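Local coordinates for DUF3845 domain-containing protein (Bacteroides thetaiotaomicron VPI-5482, PDB 3GF6) that is of unknown function but is a bacterial lipoprotein built on an all-beta fold, assigned to a domain family of the C1q/TNF clan, at residues D12-R17 / M155-M160; D28-R33 / Y214-E219; A110-K115 / L183-L188; Y133-L138 / N191-L196. All blocks are in the same frame, centred on the assembly; numbering follows the deposited sequence.

Contact 1: D12-R17 / M155-M160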
loop_
_atom_site.group_PDB
_atom_site.type_symbol
_atom_site.label_atom_id
_atom_site.label_comp_id
_atom_site.label_asym_id
_atom_site.label_seq_id
_atom_site.Cartn_x
_atom_site.Cartn_y
_atom_site.Cartn_z
ATOM N N ASP A 12 -0.898 3.038 -15.334
ATOM C CA ASP A 12 -1.697 1.812 -15.436
ATOM C C ASP A 12 -0.779 0.599 -15.497
ATOM O O ASP A 12 -0.535 0.015 -16.544
ATOM C CB ASP A 12 -2.652 1.885 -16.621
ATOM C CG ASP A 12 -3.559 3.120 -16.573
ATOM O OD1 ASP A 12 -4.008 3.530 -15.459
ATOM O OD2 ASP A 12 -3.825 3.678 -17.667
ATOM N N VAL A 13 -0.236 0.248 -14.340
ATOM C CA VAL A 13 0.779 -0.765 -14.251
ATOM C C VAL A 13 0.190 -1.967 -13.518
ATOM O O VAL A 13 -0.548 -1.818 -12.549
ATOM C CB VAL A 13 2.021 -0.258 -13.512
ATOM C CG1 VAL A 13 2.935 -1.402 -13.165
ATOM C CG2 VAL A 13 2.728 0.762 -14.347
ATOM N N ASP A 14 0.518 -3.149 -14.004
ATOM C CA ASP A 14 0.103 -4.392 -13.369
ATOM C C ASP A 14 1.262 -5.393 -13.397
ATOM O O ASP A 14 1.467 -6.107 -14.406
ATOM C CB ASP A 14 -1.110 -4.968 -14.095
ATOM C CG ASP A 14 -1.744 -6.098 -13.348
ATOM O OD1 ASP A 14 -1.152 -6.602 -12.372
ATOM O OD2 ASP A 14 -2.857 -6.505 -13.751
ATOM N N ILE A 15 2.016 -5.403 -12.303
ATOM C CA ILE A 15 3.161 -6.288 -12.076
ATOM C C ILE A 15 2.811 -7.316 -11.006
ATOM O O ILE A 15 2.377 -6.936 -9.895
ATOM C CB ILE A 15 4.379 -5.461 -11.549
ATOM C CG1 ILE A 15 4.920 -4.540 -12.648
ATOM C CG2 ILE A 15 5.500 -6.358 -11.014
ATOM C CD1 ILE A 15 5.629 -3.303 -12.107
ATOM N N GLU A 16 2.996 -8.596 -11.306
ATOM C CA GLU A 16 2.857 -9.656 -10.293
ATOM C C GLU A 16 3.987 -10.640 -10.462
ATOM O O GLU A 16 4.162 -11.172 -11.555
ATOM C CB GLU A 16 1.526 -10.403 -10.435
ATOM C CG GLU A 16 0.358 -9.777 -9.721
ATOM C CD GLU A 16 -0.878 -10.683 -9.680
ATOM O OE1 GLU A 16 -0.767 -11.886 -9.299
ATOM O OE2 GLU A 16 -1.956 -10.181 -10.056
ATOM N N ARG A 17 4.762 -10.838 -9.405
ATOM C CA ARG A 17 5.864 -11.770 -9.417
ATOM C C ARG A 17 5.635 -12.819 -8.342
ATOM O O ARG A 17 4.801 -12.643 -7.427
ATOM C CB ARG A 17 7.189 -11.077 -9.132
ATOM C CG ARG A 17 7.480 -9.855 -10.036
ATOM C CD ARG A 17 8.930 -9.469 -9.885
ATOM N NE ARG A 17 9.148 -8.043 -10.103
ATOM C CZ ARG A 17 9.203 -7.452 -11.285
ATOM N NH1 ARG A 17 9.025 -8.135 -12.404
ATOM N NH2 ARG A 17 9.432 -6.165 -11.342
HETATM N N MSE A 155 4.243 -7.132 -6.148
HETATM C CA MSE A 155 2.940 -6.753 -6.669
HETATM C C MSE A 155 2.938 -5.253 -6.819
HETATM O O MSE A 155 3.312 -4.501 -5.902
HETATM C CB MSE A 155 1.777 -7.168 -5.750
HETATM C CG MSE A 155 0.385 -7.033 -6.383
HETATM SE SE MSE A 155 -1.015 -6.688 -5.080
HETATM C CE MSE A 155 -0.579 -4.831 -4.584
ATOM N N CYS A 156 2.515 -4.802 -7.985
ATOM C CA CYS A 156 2.367 -3.371 -8.228
ATOM C C CYS A 156 1.149 -3.180 -9.117
ATOM O O CYS A 156 1.133 -3.643 -10.253
ATOM C CB CYS A 156 3.626 -2.781 -8.901
ATOM S SG CYS A 156 3.541 -0.988 -9.103
ATOM N N LYS A 157 0.137 -2.513 -8.589
ATOM C CA LYS A 157 -1.109 -2.252 -9.299
ATOM C C LYS A 157 -1.451 -0.776 -9.200
ATOM O O LYS A 157 -1.782 -0.246 -8.116
ATOM C CB LYS A 157 -2.269 -3.132 -8.812
ATOM C CG LYS A 157 -2.107 -4.616 -9.202
ATOM C CD LYS A 157 -3.090 -5.511 -8.512
ATOM C CE LYS A 157 -2.709 -7.006 -8.730
ATOM N NZ LYS A 157 -2.659 -7.512 -10.154
ATOM N N GLY A 158 -1.345 -0.108 -10.339
ATOM C CA GLY A 158 -1.633 1.317 -10.441
ATOM C C GLY A 158 -2.726 1.731 -11.394
ATOM O O GLY A 158 -3.102 1.022 -12.346
ATOM N N GLY A 159 -3.258 2.906 -11.145
ATOM C CA GLY A 159 -4.188 3.533 -12.094
ATOM C C GLY A 159 -5.386 2.628 -12.328
ATOM O O GLY A 159 -5.936 2.055 -11.370
HETATM N N MSE A 160 -5.728 2.445 -13.596
HETATM C CA MSE A 160 -6.898 1.609 -13.943
HETATM C C MSE A 160 -6.639 0.136 -13.712
HETATM O O MSE A 160 -7.593 -0.672 -13.720
HETATM C CB MSE A 160 -7.352 1.845 -15.384
HETATM C CG MSE A 160 -7.454 3.243 -15.721
HETATM SE SE MSE A 160 -7.985 3.355 -17.548
HETATM C CE MSE A 160 -9.844 3.463 -17.146
#

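Contact 2: D28-R33 / Y214-E219. With EDO (1,2-ethanediol), chain G.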
loop_
_atom_site.group_PDB
_atom_site.type_symbol
_atom_site.label_atom_id
_atom_site.label_comp_id
_atom_site.label_asym_id
_atom_site.label_seq_id
_atom_site.Cartn_x
_atom_site.Cartn_y
_atom_site.Cartn_z
ATOM N N ASP A 28 3.197 -25.923 6.145
ATOM C CA ASP A 28 3.338 -24.475 5.978
ATOM C C ASP A 28 2.930 -23.838 7.296
ATOM O O ASP A 28 2.215 -24.456 8.078
ATOM C CB ASP A 28 2.507 -24.008 4.786
ATOM C CG ASP A 28 2.949 -24.680 3.491
ATOM O OD1 ASP A 28 4.171 -24.726 3.252
ATOM O OD2 ASP A 28 2.105 -25.210 2.752
ATOM N N VAL A 29 3.425 -22.636 7.580
ATOM C CA VAL A 29 3.132 -21.974 8.856
ATOM C C VAL A 29 2.632 -20.567 8.588
ATOM O O VAL A 29 3.303 -19.769 7.889
ATOM C CB VAL A 29 4.383 -21.928 9.772
ATOM C CG1 VAL A 29 4.099 -21.151 11.082
ATOM C CG2 VAL A 29 4.855 -23.349 10.054
ATOM N N LEU A 30 1.455 -20.254 9.124
ATOM C CA LEU A 30 0.932 -18.899 9.075
ATOM C C LEU A 30 1.684 -18.071 10.088
ATOM O O LEU A 30 1.629 -18.372 11.272
ATOM C CB LEU A 30 -0.574 -18.845 9.403
ATOM C CG LEU A 30 -1.258 -17.464 9.366
ATOM C CD1 LEU A 30 -1.473 -16.985 7.958
ATOM C CD2 LEU A 30 -2.619 -17.496 10.127
ATOM N N VAL A 31 2.401 -17.040 9.637
ATOM C CA VAL A 31 3.209 -16.233 10.557
ATOM C C VAL A 31 2.629 -14.853 10.777
ATOM O O VAL A 31 2.979 -14.181 11.730
ATOM C CB VAL A 31 4.700 -16.162 10.150
ATOM C CG1 VAL A 31 5.363 -17.584 10.350
ATOM C CG2 VAL A 31 4.934 -15.618 8.744
ATOM N N ALA A 32 1.743 -14.431 9.903
ATOM C CA ALA A 32 1.015 -13.172 10.113
ATOM C C ALA A 32 -0.319 -13.243 9.347
ATOM O O ALA A 32 -0.418 -13.823 8.231
ATOM C CB ALA A 32 1.845 -11.927 9.690
ATOM N N ARG A 33 -1.332 -12.689 9.986
ATOM C CA ARG A 33 -2.670 -12.564 9.418
ATOM C C ARG A 33 -3.397 -11.428 10.095
ATOM O O ARG A 33 -3.449 -11.340 11.342
ATOM C CB ARG A 33 -3.462 -13.870 9.572
ATOM C CG ARG A 33 -4.979 -13.741 9.257
ATOM C CD ARG A 33 -5.664 -15.103 9.147
ATOM N NE ARG A 33 -7.080 -14.897 8.878
ATOM C CZ ARG A 33 -8.069 -15.052 9.751
ATOM N NH1 ARG A 33 -7.837 -15.467 10.991
ATOM N NH2 ARG A 33 -9.312 -14.798 9.368
ATOM N N TYR A 214 -7.919 -8.229 3.715
ATOM C CA TYR A 214 -7.134 -9.073 4.621
ATOM C C TYR A 214 -5.729 -9.275 4.083
ATOM O O TYR A 214 -5.463 -9.071 2.895
ATOM C CB TYR A 214 -7.784 -10.456 4.830
ATOM C CG TYR A 214 -7.627 -11.412 3.684
ATOM C CD1 TYR A 214 -6.531 -12.271 3.622
ATOM C CD2 TYR A 214 -8.564 -11.453 2.663
ATOM C CE1 TYR A 214 -6.360 -13.157 2.562
ATOM C CE2 TYR A 214 -8.440 -12.336 1.603
ATOM C CZ TYR A 214 -7.317 -13.174 1.547
ATOM O OH TYR A 214 -7.199 -14.062 0.540
ATOM N N PHE A 215 -4.858 -9.737 4.964
ATOM C CA PHE A 215 -3.471 -9.981 4.631
ATOM C C PHE A 215 -3.014 -11.202 5.374
ATOM O O PHE A 215 -3.194 -11.269 6.574
ATOM C CB PHE A 215 -2.630 -8.775 5.069
ATOM C CG PHE A 215 -1.172 -8.975 4.875
ATOM C CD1 PHE A 215 -0.591 -8.691 3.646
ATOM C CD2 PHE A 215 -0.386 -9.545 5.870
ATOM C CE1 PHE A 215 0.772 -8.919 3.449
ATOM C CE2 PHE A 215 0.961 -9.797 5.669
ATOM C CZ PHE A 215 1.542 -9.477 4.472
ATOM N N GLU A 216 -2.390 -12.157 4.668
ATOM C CA GLU A 216 -1.829 -13.382 5.246
ATOM C C GLU A 216 -0.432 -13.613 4.729
ATOM O O GLU A 216 -0.178 -13.408 3.541
ATOM C CB GLU A 216 -2.647 -14.623 4.896
ATOM C CG GLU A 216 -4.042 -14.561 5.420
ATOM C CD GLU A 216 -4.909 -15.744 5.017
ATOM O OE1 GLU A 216 -4.494 -16.590 4.214
ATOM O OE2 GLU A 216 -6.031 -15.817 5.537
ATOM N N LEU A 217 0.439 -14.080 5.617
ATOM C CA LEU A 217 1.822 -14.408 5.297
ATOM C C LEU A 217 2.164 -15.809 5.847
ATOM O O LEU A 217 1.986 -16.078 7.041
ATOM C CB LEU A 217 2.784 -13.387 5.899
ATOM C CG LEU A 217 4.280 -13.583 5.619
ATOM C CD1 LEU A 217 4.620 -13.521 4.110
ATOM C CD2 LEU A 217 5.088 -12.512 6.393
ATOM N N TYR A 218 2.645 -16.666 4.959
ATOM C CA TYR A 218 3.062 -18.014 5.277
ATOM C C TYR A 218 4.565 -18.173 5.107
ATOM O O TYR A 218 5.143 -17.637 4.159
ATOM C CB TYR A 218 2.357 -19.023 4.347
ATOM C CG TYR A 218 0.865 -19.015 4.510
ATOM C CD1 TYR A 218 0.065 -18.100 3.815
ATOM C CD2 TYR A 218 0.244 -19.884 5.421
ATOM C CE1 TYR A 218 -1.324 -18.072 4.003
ATOM C CE2 TYR A 218 -1.131 -19.859 5.604
ATOM C CZ TYR A 218 -1.901 -18.951 4.897
ATOM O OH TYR A 218 -3.252 -18.936 5.071
ATOM N N GLU A 219 5.181 -18.936 6.014
ATOM C CA GLU A 219 6.477 -19.526 5.780
ATOM C C GLU A 219 6.215 -20.879 5.099
ATOM O O GLU A 219 5.445 -21.676 5.610
ATOM C CB GLU A 219 7.238 -19.762 7.072
ATOM C CG GLU A 219 7.770 -18.557 7.757
ATOM C CD GLU A 219 8.584 -18.897 9.013
ATOM O OE1 GLU A 219 8.852 -20.094 9.271
ATOM O OE2 GLU A 219 8.903 -17.959 9.777
HETATM C C1 EDO G . -5.789 -13.815 -2.332
HETATM O O1 EDO G . -6.970 -13.048 -2.076
HETATM C C2 EDO G . -6.211 -15.020 -3.178
HETATM O O2 EDO G . -6.188 -16.203 -2.380
HETATM O O HOH W 1 -7.783 -13.720 6.406
#

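Contact 3: A110-K115 / L183-L188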
loop_
_atom_site.group_PDB
_atom_site.type_symbol
_atom_site.label_atom_id
_atom_site.label_comp_id
_atom_site.label_asym_id
_atom_site.label_seq_id
_atom_site.Cartn_x
_atom_site.Cartn_y
_atom_site.Cartn_z
ATOM N N ALA A 110 14.189 -18.501 4.980
ATOM C CA ALA A 110 12.741 -18.630 4.849
ATOM C C ALA A 110 12.263 -18.289 3.424
ATOM O O ALA A 110 12.802 -17.391 2.766
ATOM C CB ALA A 110 12.010 -17.772 5.907
ATOM N N LYS A 111 11.292 -19.074 2.943
ATOM C CA LYS A 111 10.570 -18.773 1.711
ATOM C C LYS A 111 9.136 -18.458 2.106
ATOM O O LYS A 111 8.540 -19.172 2.935
ATOM C CB LYS A 111 10.600 -19.975 0.752
ATOM C CG LYS A 111 11.975 -20.254 0.107
ATOM C CD LYS A 111 12.429 -19.075 -0.772
ATOM C CE LYS A 111 13.774 -19.336 -1.473
ATOM N NZ LYS A 111 14.950 -19.480 -0.553
ATOM N N TYR A 112 8.574 -17.418 1.507
ATOM C CA TYR A 112 7.303 -16.886 1.946
ATOM C C TYR A 112 6.242 -16.891 0.856
ATOM O O TYR A 112 6.550 -16.724 -0.328
ATOM C CB TYR A 112 7.478 -15.450 2.439
ATOM C CG TYR A 112 8.268 -15.270 3.704
ATOM C CD1 TYR A 112 7.687 -15.513 4.940
ATOM C CD2 TYR A 112 9.612 -14.855 3.669
ATOM C CE1 TYR A 112 8.405 -15.318 6.140
ATOM C CE2 TYR A 112 10.342 -14.637 4.834
ATOM C CZ TYR A 112 9.726 -14.887 6.086
ATOM O OH TYR A 112 10.413 -14.705 7.261
ATOM N N ALA A 113 4.977 -17.045 1.279
ATOM C CA ALA A 113 3.831 -16.905 0.389
ATOM C C ALA A 113 2.893 -15.897 1.008
ATOM O O ALA A 113 2.754 -15.850 2.234
ATOM C CB ALA A 113 3.114 -18.262 0.195
ATOM N N VAL A 114 2.250 -15.088 0.167
ATOM C CA VAL A 114 1.338 -14.043 0.599
ATOM C C VAL A 114 -0.020 -14.249 -0.064
ATOM O O VAL A 114 -0.105 -14.520 -1.260
ATOM C CB VAL A 114 1.893 -12.605 0.243
ATOM C CG1 VAL A 114 0.855 -11.505 0.450
ATOM C CG2 VAL A 114 3.137 -12.292 1.092
ATOM N N LYS A 115 -1.079 -14.068 0.722
ATOM C CA LYS A 115 -2.447 -14.015 0.209
ATOM C C LYS A 115 -3.056 -12.765 0.772
ATOM O O LYS A 115 -3.017 -12.553 2.009
ATOM C CB LYS A 115 -3.265 -15.229 0.687
ATOM C CG LYS A 115 -2.629 -16.593 0.261
ATOM C CD LYS A 115 -3.430 -17.772 0.751
ATOM C CE LYS A 115 -2.879 -19.098 0.232
ATOM N NZ LYS A 115 -3.134 -19.288 -1.205
ATOM N N LEU A 183 8.669 -16.317 -2.130
ATOM C CA LEU A 183 9.217 -14.988 -1.970
ATOM C C LEU A 183 10.307 -14.964 -0.892
ATOM O O LEU A 183 10.193 -15.667 0.115
ATOM C CB LEU A 183 8.118 -14.019 -1.613
ATOM C CG LEU A 183 6.907 -13.966 -2.546
ATOM C CD1 LEU A 183 5.854 -13.006 -1.936
ATOM C CD2 LEU A 183 7.351 -13.550 -3.974
ATOM N N SER A 184 11.345 -14.160 -1.142
ATOM C CA SER A 184 12.449 -13.934 -0.197
ATOM C C SER A 184 12.493 -12.452 0.167
ATOM O O SER A 184 12.388 -11.576 -0.693
ATOM C CB SER A 184 13.803 -14.346 -0.791
ATOM O OG SER A 184 13.862 -15.739 -1.063
ATOM N N PHE A 185 12.631 -12.160 1.449
ATOM C CA PHE A 185 12.840 -10.788 1.888
ATOM C C PHE A 185 13.404 -10.667 3.282
ATOM O O PHE A 185 13.161 -11.542 4.131
ATOM C CB PHE A 185 11.544 -9.981 1.828
ATOM C CG PHE A 185 10.403 -10.576 2.642
ATOM C CD1 PHE A 185 10.294 -10.338 4.023
ATOM C CD2 PHE A 185 9.418 -11.333 2.016
ATOM C CE1 PHE A 185 9.255 -10.874 4.741
ATOM C CE2 PHE A 185 8.380 -11.866 2.747
ATOM C CZ PHE A 185 8.291 -11.627 4.105
ATOM N N SER A 186 14.063 -9.527 3.530
ATOM C CA SER A 186 14.419 -9.091 4.874
ATOM C C SER A 186 13.229 -8.442 5.525
ATOM O O SER A 186 12.874 -8.750 6.650
ATOM C CB SER A 186 15.631 -8.139 4.858
ATOM O OG SER A 186 15.785 -7.470 6.098
ATOM N N GLN A 187 12.642 -7.504 4.802
ATOM C CA GLN A 187 11.500 -6.744 5.255
ATOM C C GLN A 187 10.485 -6.686 4.114
ATOM O O GLN A 187 10.882 -6.571 2.966
ATOM C CB GLN A 187 11.918 -5.321 5.670
ATOM C CG GLN A 187 12.946 -5.306 6.777
ATOM C CD GLN A 187 13.431 -3.901 7.085
ATOM O OE1 GLN A 187 13.012 -3.313 8.082
ATOM N NE2 GLN A 187 14.342 -3.375 6.257
ATOM N N LEU A 188 9.199 -6.794 4.457
ATOM C CA LEU A 188 8.085 -6.753 3.507
ATOM C C LEU A 188 7.260 -5.472 3.722
ATOM O O LEU A 188 6.808 -5.177 4.855
ATOM C CB LEU A 188 7.203 -7.990 3.702
ATOM C CG LEU A 188 6.105 -8.264 2.668
ATOM C CD1 LEU A 188 6.716 -8.613 1.314
ATOM C CD2 LEU A 188 5.175 -9.412 3.186
HETATM O O HOH W 2 13.349 -14.758 2.998
HETATM O O HOH W 3 14.625 -17.479 1.001
#

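Contact 4: Y133-L138 / N191-L196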
loop_
_atom_site.group_PDB
_atom_site.type_symbol
_atom_site.label_atom_id
_atom_site.label_comp_id
_atom_site.label_asym_id
_atom_site.label_seq_id
_atom_site.Cartn_x
_atom_site.Cartn_y
_atom_site.Cartn_z
ATOM N N TYR A 133 -1.690 10.256 -9.541
ATOM C CA TYR A 133 -1.419 8.822 -9.603
ATOM C C TYR A 133 -1.773 8.165 -8.285
ATOM O O TYR A 133 -1.824 8.829 -7.239
ATOM C CB TYR A 133 0.036 8.549 -10.010
ATOM C CG TYR A 133 1.101 8.774 -8.928
ATOM C CD1 TYR A 133 1.318 7.831 -7.923
ATOM C CD2 TYR A 133 1.934 9.873 -8.973
ATOM C CE1 TYR A 133 2.265 8.063 -6.929
ATOM C CE2 TYR A 133 2.929 10.080 -8.023
ATOM C CZ TYR A 133 3.083 9.181 -6.995
ATOM O OH TYR A 133 4.092 9.359 -6.058
ATOM N N VAL A 134 -2.033 6.868 -8.346
ATOM C CA VAL A 134 -2.274 6.041 -7.167
ATOM C C VAL A 134 -1.899 4.606 -7.510
ATOM O O VAL A 134 -2.311 4.085 -8.551
ATOM C CB VAL A 134 -3.735 6.118 -6.640
ATOM C CG1 VAL A 134 -4.797 5.892 -7.751
ATOM C CG2 VAL A 134 -3.966 5.123 -5.497
ATOM N N TYR A 135 -1.138 3.970 -6.644
ATOM C CA TYR A 135 -0.852 2.556 -6.801
ATOM C C TYR A 135 -0.624 1.823 -5.492
ATOM O O TYR A 135 -0.168 2.429 -4.522
ATOM C CB TYR A 135 0.333 2.334 -7.713
ATOM C CG TYR A 135 1.709 2.767 -7.258
ATOM C CD1 TYR A 135 2.125 4.091 -7.357
ATOM C CD2 TYR A 135 2.617 1.844 -6.799
ATOM C CE1 TYR A 135 3.437 4.447 -7.030
ATOM C CE2 TYR A 135 3.913 2.202 -6.439
ATOM C CZ TYR A 135 4.305 3.500 -6.556
ATOM O OH TYR A 135 5.586 3.809 -6.283
ATOM N N ALA A 136 -0.944 0.517 -5.496
ATOM C CA ALA A 136 -0.721 -0.402 -4.368
ATOM C C ALA A 136 0.511 -1.236 -4.664
ATOM O O ALA A 136 0.724 -1.669 -5.808
ATOM C CB ALA A 136 -1.961 -1.303 -4.087
ATOM N N GLN A 137 1.358 -1.404 -3.657
ATOM C CA GLN A 137 2.583 -2.148 -3.851
ATOM C C GLN A 137 2.988 -3.019 -2.675
ATOM O O GLN A 137 2.996 -2.584 -1.527
ATOM C CB GLN A 137 3.716 -1.179 -4.175
ATOM C CG GLN A 137 5.013 -1.838 -4.501
ATOM C CD GLN A 137 5.888 -0.930 -5.314
ATOM O OE1 GLN A 137 5.777 -0.911 -6.528
ATOM N NE2 GLN A 137 6.763 -0.158 -4.650
ATOM N N LEU A 138 3.294 -4.272 -3.015
ATOM C CA LEU A 138 3.910 -5.239 -2.097
ATOM C C LEU A 138 5.315 -5.467 -2.632
ATOM O O LEU A 138 5.473 -5.797 -3.793
ATOM C CB LEU A 138 3.143 -6.539 -2.125
ATOM C CG LEU A 138 3.544 -7.626 -1.169
ATOM C CD1 LEU A 138 3.124 -7.126 0.262
ATOM C CD2 LEU A 138 2.910 -9.015 -1.600
ATOM N N ASN A 191 1.884 -0.905 0.829
ATOM C CA ASN A 191 1.525 0.504 0.866
ATOM C C ASN A 191 0.740 0.939 -0.356
ATOM O O ASN A 191 0.742 0.259 -1.385
ATOM C CB ASN A 191 2.755 1.426 0.934
ATOM C CG ASN A 191 3.632 1.166 2.131
ATOM O OD1 ASN A 191 3.537 1.847 3.192
ATOM N ND2 ASN A 191 4.514 0.193 1.986
ATOM N N LEU A 192 0.060 2.070 -0.212
ATOM C CA LEU A 192 -0.385 2.879 -1.342
ATOM C C LEU A 192 0.530 4.099 -1.465
ATOM O O LEU A 192 0.910 4.724 -0.454
ATOM C CB LEU A 192 -1.816 3.385 -1.189
ATOM C CG LEU A 192 -2.944 2.362 -1.077
ATOM C CD1 LEU A 192 -4.308 3.086 -0.924
ATOM C CD2 LEU A 192 -2.977 1.473 -2.273
ATOM N N PHE A 193 0.882 4.435 -2.693
ATOM C CA PHE A 193 1.612 5.656 -3.020
ATOM C C PHE A 193 0.715 6.535 -3.901
ATOM O O PHE A 193 0.135 6.024 -4.884
ATOM C CB PHE A 193 2.948 5.289 -3.712
ATOM C CG PHE A 193 3.918 4.593 -2.794
ATOM C CD1 PHE A 193 4.696 5.303 -1.901
ATOM C CD2 PHE A 193 4.091 3.243 -2.855
ATOM C CE1 PHE A 193 5.524 4.672 -1.028
ATOM C CE2 PHE A 193 4.953 2.599 -2.002
ATOM C CZ PHE A 193 5.726 3.325 -1.117
ATOM N N ILE A 194 0.521 7.790 -3.478
ATOM C CA ILE A 194 -0.456 8.701 -4.075
ATOM C C ILE A 194 0.149 10.070 -4.354
ATOM O O ILE A 194 0.998 10.552 -3.601
ATOM C CB ILE A 194 -1.719 8.860 -3.150
ATOM C CG1 ILE A 194 -2.457 7.544 -3.039
ATOM C CG2 ILE A 194 -2.709 9.964 -3.709
ATOM C CD1 ILE A 194 -3.321 7.456 -1.753
ATOM N N ASN A 195 -0.297 10.727 -5.425
ATOM C CA ASN A 195 -0.050 12.147 -5.582
ATOM C C ASN A 195 -1.340 12.806 -6.065
ATOM O O ASN A 195 -1.989 12.285 -6.941
ATOM C CB ASN A 195 1.056 12.464 -6.593
ATOM C CG ASN A 195 1.359 13.963 -6.657
ATOM O OD1 ASN A 195 1.566 14.600 -5.615
ATOM N ND2 ASN A 195 1.317 14.549 -7.869
ATOM N N LEU A 196 -1.726 13.898 -5.441
ATOM C CA LEU A 196 -2.858 14.702 -5.950
ATOM C C LEU A 196 -2.360 16.005 -6.549
ATOM O O LEU A 196 -1.431 16.621 -6.044
ATOM C CB LEU A 196 -3.837 15.055 -4.830
ATOM C CG LEU A 196 -4.239 13.948 -3.853
ATOM C CD1 LEU A 196 -5.132 14.502 -2.699
ATOM C CD2 LEU A 196 -4.928 12.793 -4.571
HETATM O O HOH W 4 3.627 8.910 -3.083
#

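Contact 1: D12-R17 / M155-M160
An antiparallel strand pairing at the margin of a beta sheet joins 14-16 to 155-158, with Ile-15 and Cys-156 as its hydrogen-bonded pair; the axes of the two short pieces run at 166°. Ile-15 N gives to Cys-156 O at 2.8 Å, Cys-156 N gives back to Ile-15 O, and Gly-158 N binds Val-13 O at 2.9 Å. On the face carrying Asp-14, Glu-16 and Lys-157, one ammonium serves two carboxylates. The lysine chain runs beside Asp-14 until the bend at chi4 (-60°) sets NZ between the acids. From there Lys-157 NZ meets Asp-14 OD1 at 2.8 Å on the syn side, and Lys-157 NZ meets Glu-16 OE2, also at 2.8 Å, on the anti side. A methionine in place of Lys-157 would probably leave these two acids without their shared cation, so that their charges repel across the strand face. On the opposite face Val-13 and Ile-15 pack against Cys-156, with Val-13 CG1 4.1 Å from Cys-156 SG. Beyond the strands, Met-160 N reaches Asp-12 OD1 at 2.8 Å in a nearly straight bond (170°), entering from above the carboxylate plane. Strand 153-158 is bonded along its other margin to strand 129-139, through Ala-136 and Leu-138, while Met-155 packs on Ile-176 and Tyr-178 of strand 171-183 in the second sheet.

Contact 2: D28-R33 / Y214-E219
Val-31 and Ala-32 both turn their N-H groups to Leu-217 O, and the contact is tightly packed around this doubled pairing. Val-31 N lies 2.8 Å from Leu-217 O, whereas the bond from Ala-32 N to the same oxygen is weak at 3.3 Å. Beside it, Val-31 CG2 comes within 3.4 Å of Leu-217 O and 3.8 Å of Leu-217 CG, and Tyr-103 of strand 103-104 touches Val-31, Ala-32 and Leu-217 together. The face bearing Leu-30, Arg-33, Glu-216 and Tyr-218 is partly exposed. There Leu-30 CD1 sits over one face of the Tyr-218 ring, 3.9 Å from its centroid, a CH-pi contact displaced toward the rim. Tyr-218 OH donates to Glu-216 OE1 at 2.8 Å. The loose end is at Arg-33, alongside Glu-216: Arg-33 NE is 3.6 Å from Glu-216 OE2, a long salt bridge spanned by a water, and Arg-33 NH1 has its stronger partner in Asp-69. Because Val-31 and Ala-32 both stand opposite Leu-217, shifting the register by one between Leu-30 and Ala-32, this is a classic beta bulge in an antiparallel pair.

Contact 3: A110-K115 / L183-L188
Phe-185 and Tyr-112 meet because their first torsions swing the rings together: Phe-185 CG stands between its backbone N and carbonyl carbon (chi1 57°), while Tyr-112 CG is anti to its carbonyl carbon (chi1 -68°). The result is an offset stack with centroids 4.3 Å apart and planes 19° from parallel. Its closest approach is Phe-185 CE2 to Tyr-112 CD2, 3.4 Å, and Leu-188 CB covers the opposite face of the phenylalanine. The backbones add one antiparallel hydrogen-bonded pair, in which Tyr-112 N reaches Leu-183 O at 2.8 Å and Leu-183 N reaches Tyr-112 O at 2.8 Å. Further in, Val-114 CG2 touches Leu-183 CD1 and Leu-188 CD2, each at 4.1 Å, beside Phe-154 of strand 153-158. The tyrosine hydroxyl is bound outside the contact, to Ser-105 OG. An alanine in place of Tyr-112 would probably leave one face of Phe-185 without its stacking partner and Ser-105 without the phenol. At the surface a water accepts from Phe-185 N at 3.1 Å. The chemistry thus divides into a hydrated end and an apolar interior, where contacts between rings and branched chains probably contribute much of the hold on segment 110-115, alongside the two direct backbone bonds.

Contact 4: Y133-L138 / N191-L196
Phe-193 lies against Tyr-135 on one face of an antiparallel pair whose strands bond in both directions, as with Phe-193 N to Tyr-135 O at 2.9 Å. Its CB sits over the face of the tyrosine ring, 3.9 Å from the centroid, with Tyr-135 CE1 only 3.5 Å from Phe-193 CB. Farther out, Phe-193 CG is 3.9 Å from Tyr-135 CZ, and Phe-193 CD2 passes Tyr-135 CE2 at 3.7 Å, the two rings meeting obliquely with planes at 33°. At the far side Phe-193 CE2 comes near the amide of Gln-137, and Phe-142 makes an edge-to-face contact with the ring. Next along this face, Asn-195 N lies over the face of the Tyr-133 ring, and Tyr-133 CE2 reaches Asn-195 CB at 3.4 Å. Across the sheet, Ala-136 CB and Leu-192 CD2 are tight at 3.5 Å, both residues against Leu-118 of strand 112-123. All ten touching residues are buried, so their polar groups need internal partners: Asn-195 OD1 has Thr-58, Asn-195 ND2 has Asp-132, and a water joins Tyr-133 OH to Ile-194 O.

Overall arrangement
From the N terminus, 12-17 waits for 155-160 to close contact 1, and 28-33 waits for 214-219, so these two long loops cross. Segment 110-115, at the start of strand 112-123, closes contact 3 on 183-188; 133-138 closes contact 4 on 191-196. Contacts 3 and 4 cross each other and contact 1, yet both nest inside the loop of contact 2. Contacts 1 and 4 build one sheet, where strand 129-139 lies between 153-158 and 187-198. Contact 2 belongs to the other sheet, and contact 3 reaches both. Two antiparallel sheets packed against each other, as where Val-114 meets Leu-138, are consistent with a beta sandwich.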